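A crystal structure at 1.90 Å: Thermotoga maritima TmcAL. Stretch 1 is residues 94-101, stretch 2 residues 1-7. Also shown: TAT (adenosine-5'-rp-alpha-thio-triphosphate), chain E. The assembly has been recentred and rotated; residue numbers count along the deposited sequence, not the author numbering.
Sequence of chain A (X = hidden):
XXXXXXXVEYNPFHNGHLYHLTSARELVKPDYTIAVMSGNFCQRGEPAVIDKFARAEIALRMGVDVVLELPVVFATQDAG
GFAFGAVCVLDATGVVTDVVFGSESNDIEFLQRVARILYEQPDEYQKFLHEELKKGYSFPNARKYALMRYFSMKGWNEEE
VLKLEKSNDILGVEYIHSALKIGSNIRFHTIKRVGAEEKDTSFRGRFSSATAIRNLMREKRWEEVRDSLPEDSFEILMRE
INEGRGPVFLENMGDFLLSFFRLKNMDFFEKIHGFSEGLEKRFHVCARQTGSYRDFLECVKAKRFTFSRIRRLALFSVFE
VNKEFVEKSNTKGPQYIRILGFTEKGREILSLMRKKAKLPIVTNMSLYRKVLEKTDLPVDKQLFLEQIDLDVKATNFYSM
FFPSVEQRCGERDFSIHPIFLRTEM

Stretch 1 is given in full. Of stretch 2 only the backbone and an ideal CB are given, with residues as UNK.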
# COMPACT_ATOMS: atom_id res chain seq x y z
N GLY A 94 10.21 36.43 -3.01
CA GLY A 94 10.99 37.63 -3.24
C GLY A 94 10.22 38.91 -2.96
O GLY A 94 10.75 40.01 -3.18
N VAL A 95 8.93 38.79 -2.65
CA VAL A 95 8.09 39.97 -2.41
C VAL A 95 7.44 40.14 -1.02
O VAL A 95 6.96 41.23 -0.69
CB VAL A 95 6.96 40.03 -3.45
CG1 VAL A 95 7.54 40.08 -4.87
CG2 VAL A 95 6.04 38.81 -3.29
N VAL A 96 7.44 39.09 -0.21
CA VAL A 96 6.70 39.13 1.04
C VAL A 96 7.48 39.95 2.06
O VAL A 96 8.67 39.73 2.21
CB VAL A 96 6.42 37.71 1.58
CG1 VAL A 96 6.01 37.77 3.06
CG2 VAL A 96 5.34 37.04 0.73
N THR A 97 6.85 40.99 2.62
CA THR A 97 7.52 41.82 3.63
C THR A 97 7.08 41.63 5.08
O THR A 97 7.83 41.96 6.01
CB THR A 97 7.34 43.31 3.29
OG1 THR A 97 5.95 43.62 3.28
CG2 THR A 97 7.95 43.62 1.92
N ASP A 98 5.90 41.05 5.26
CA ASP A 98 5.24 40.93 6.55
C ASP A 98 4.50 39.62 6.65
O ASP A 98 3.79 39.24 5.72
CB ASP A 98 4.23 42.07 6.80
CG ASP A 98 4.88 43.43 6.92
OD1 ASP A 98 5.08 44.09 5.88
OD2 ASP A 98 5.15 43.85 8.07
N VAL A 99 4.63 38.95 7.78
CA VAL A 99 3.84 37.76 8.05
C VAL A 99 3.11 37.92 9.38
O VAL A 99 3.70 38.37 10.37
CB VAL A 99 4.73 36.49 8.08
CG1 VAL A 99 3.97 35.31 8.69
CG2 VAL A 99 5.20 36.15 6.67
N VAL A 100 1.83 37.58 9.38
CA VAL A 100 0.98 37.68 10.56
C VAL A 100 0.42 36.31 10.93
O VAL A 100 -0.20 35.65 10.09
CB VAL A 100 -0.21 38.64 10.32
CG1 VAL A 100 -1.08 38.71 11.56
CG2 VAL A 100 0.27 40.03 9.91
N PHE A 101 0.62 35.88 12.17
CA PHE A 101 0.04 34.61 12.60
C PHE A 101 -0.81 34.79 13.85
O PHE A 101 -0.52 35.66 14.66
CB PHE A 101 1.13 33.55 12.84
CG PHE A 101 2.22 33.99 13.80
CD1 PHE A 101 3.42 34.50 13.31
CD2 PHE A 101 2.06 33.87 15.17
CE1 PHE A 101 4.42 34.90 14.18
CE2 PHE A 101 3.06 34.27 16.04
CZ PHE A 101 4.24 34.79 15.54
N UNK A 1 7.02 48.68 -1.28
CA UNK A 1 5.63 48.34 -0.98
C UNK A 1 5.52 47.13 -0.06
O UNK A 1 6.47 46.36 0.08
CB UNK A 1 4.86 48.07 -2.28
N UNK A 2 4.35 46.94 0.54
CA UNK A 2 4.15 45.86 1.49
C UNK A 2 3.34 44.68 0.94
O UNK A 2 2.30 44.87 0.30
CB UNK A 2 3.45 46.41 2.74
N UNK A 3 3.81 43.47 1.24
CA UNK A 3 3.11 42.25 0.87
C UNK A 3 2.96 41.35 2.08
O UNK A 3 3.94 40.93 2.69
CB UNK A 3 3.85 41.52 -0.25
N UNK A 4 1.71 41.05 2.41
CA UNK A 4 1.39 40.18 3.53
C UNK A 4 1.47 38.71 3.14
O UNK A 4 0.83 38.31 2.17
CB UNK A 4 -0.01 40.50 4.07
N UNK A 5 2.29 37.93 3.85
CA UNK A 5 2.22 36.47 3.74
C UNK A 5 1.47 35.87 4.93
O UNK A 5 1.61 36.35 6.07
CB UNK A 5 3.63 35.87 3.65
N UNK A 6 0.75 34.78 4.69
CA UNK A 6 0.10 34.04 5.77
C UNK A 6 0.30 32.55 5.52
O UNK A 6 0.31 32.08 4.37
CB UNK A 6 -1.39 34.39 5.87
N UNK A 7 0.48 31.81 6.62
CA UNK A 7 0.68 30.36 6.60
C UNK A 7 -0.61 29.72 7.06
O UNK A 7 -1.08 30.02 8.14
CB UNK A 7 1.86 29.93 7.48
N1 TAT E . -8.85 33.72 15.93
C2 TAT E . -7.79 34.33 15.37
N3 TAT E . -6.98 33.73 14.48
C4 TAT E . -7.20 32.45 14.10
C5 TAT E . -8.35 31.73 14.65
C6 TAT E . -9.19 32.45 15.63
N6 TAT E . -10.27 31.86 16.20
N7 TAT E . -8.34 30.50 14.10
C8 TAT E . -7.28 30.44 13.25
N9 TAT E . -6.60 31.60 13.25
PA TAT E . -4.84 27.49 10.12
PB TAT E . -5.49 26.56 12.83
PG TAT E . -7.80 25.61 14.29
C1' TAT E . -5.39 31.91 12.47
O1A TAT E . -9.24 26.08 14.19
O1B TAT E . -4.83 25.26 13.17
S1G TAT E . -2.92 27.18 10.23
C2' TAT E . -4.28 30.92 12.82
O2' TAT E . -3.64 31.25 14.06
O2A TAT E . -5.53 27.21 8.80
O2B TAT E . -4.97 27.84 13.45
O2G TAT E . -7.63 24.15 13.92
C3' TAT E . -3.37 31.03 11.62
O3' TAT E . -2.46 32.14 11.76
O3A TAT E . -5.66 26.66 11.23
O3B TAT E . -7.08 26.45 13.11
O3G TAT E . -7.05 26.01 15.54
C4' TAT E . -4.35 31.32 10.48
O4' TAT E . -5.59 31.74 11.07
C5' TAT E . -4.62 30.08 9.63
O5' TAT E . -5.09 29.04 10.48

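The later part of stretch 2 runs parallel to the strand that begins at Asp98, with position 4 paired to Asp98 and position 5 to Val99.

Position 1 has open space around its ideal CB, with nothing of stretch 1 within 5.5 Å, so almost any residue would fit. It is Met1, the start of the chain. Its side chain leaves sideways and its end comes nearer to stretch 1 without touching it.

At position 2 the ideal CB lies 3.8 Å from Thr97 OG1 and 4.2 Å from Asp98 OD1. A polar or basic side chain would suit the nearby carboxylate. The residue is Lys2, with an extended chain whose CD lies 3.9 Å from Asp98 OD1; the contact is made by the aliphatic part, and NZ continues beyond it.

Position 3 is held by its backbone. Its N donates to Thr97 OG1 (3.0 Å), and its O accepts from both Thr97 N (2.9 Å) and Asp98 N (3.2 Å). The ideal CB is tight against Val95 O, at 3.2 Å, with the methyls of Val95 and Val96 close by. A compact, beta-branched apolar residue suits an extended backbone here. Val3 places CG1 4.2 Å from Val95 CG2 and 4.0 Å from Val96 CG2.

Position 4 shares a sheet face with Asp98, but the methyls of Val100 lie further along the strand. An apolar side chain long enough to reach them would be rewarded; leucine, isoleucine or methionine are candidates. It is Leu4, whose CD1 comes 3.6 Å from Val100 CG2.

At position 5 an ideal CB would sit only 3.1 Å from Val96 CG1 and 3.4 Å from Val99 CG2. Any side chain would be crowded by these methyls, although the phi/psi of -101/147 is open to other residues. Gly5 leaves the space to them. Its N donates to Asp98 O (2.7 Å), and its O receives a CA-H...O contact from Val99 CA (3.3 Å).

Position 6 points sideways, its ideal CB 4.6 Å from Val100 O, where a modest apolar residue is reasonable. Val6 brings CG1 to 4.0 Å from Val100 O.

Position 7 finds nothing of stretch 1 near its CB, leaving the choice open among strand formers. It is Val7, linked to stretch 1 by a water that accepts from Val7 N (2.9 Å) and donates to Val100 O (2.7 Å).

Stretch 2, residues 1-7: MKVLGVV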
# COMPACT_ATOMS: atom_id res chain seq x y z
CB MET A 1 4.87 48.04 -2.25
CG MET A 1 5.40 46.83 -2.95
SD MET A 1 4.08 45.92 -3.77
CE MET A 1 5.10 44.73 -4.56
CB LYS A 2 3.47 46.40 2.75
CG LYS A 2 4.34 47.32 3.60
CD LYS A 2 3.67 47.64 4.93
CE LYS A 2 4.52 48.55 5.79
NZ LYS A 2 3.89 48.77 7.13
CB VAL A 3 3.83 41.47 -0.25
CG1 VAL A 3 3.10 40.15 -0.53
CG2 VAL A 3 3.91 42.32 -1.52
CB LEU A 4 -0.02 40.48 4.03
CG LEU A 4 -0.59 39.53 5.08
CD1 LEU A 4 0.26 39.61 6.37
CD2 LEU A 4 -2.06 39.87 5.34
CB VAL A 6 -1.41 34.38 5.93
CG1 VAL A 6 -1.60 35.88 6.32
CG2 VAL A 6 -2.22 34.05 4.67
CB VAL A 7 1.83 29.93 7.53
CG1 VAL A 7 2.00 28.39 7.50
CG2 VAL A 7 3.12 30.66 7.14
O HOH W 1 7.52 43.58 -1.68
O HOH W 2 0.80 33.32 9.05
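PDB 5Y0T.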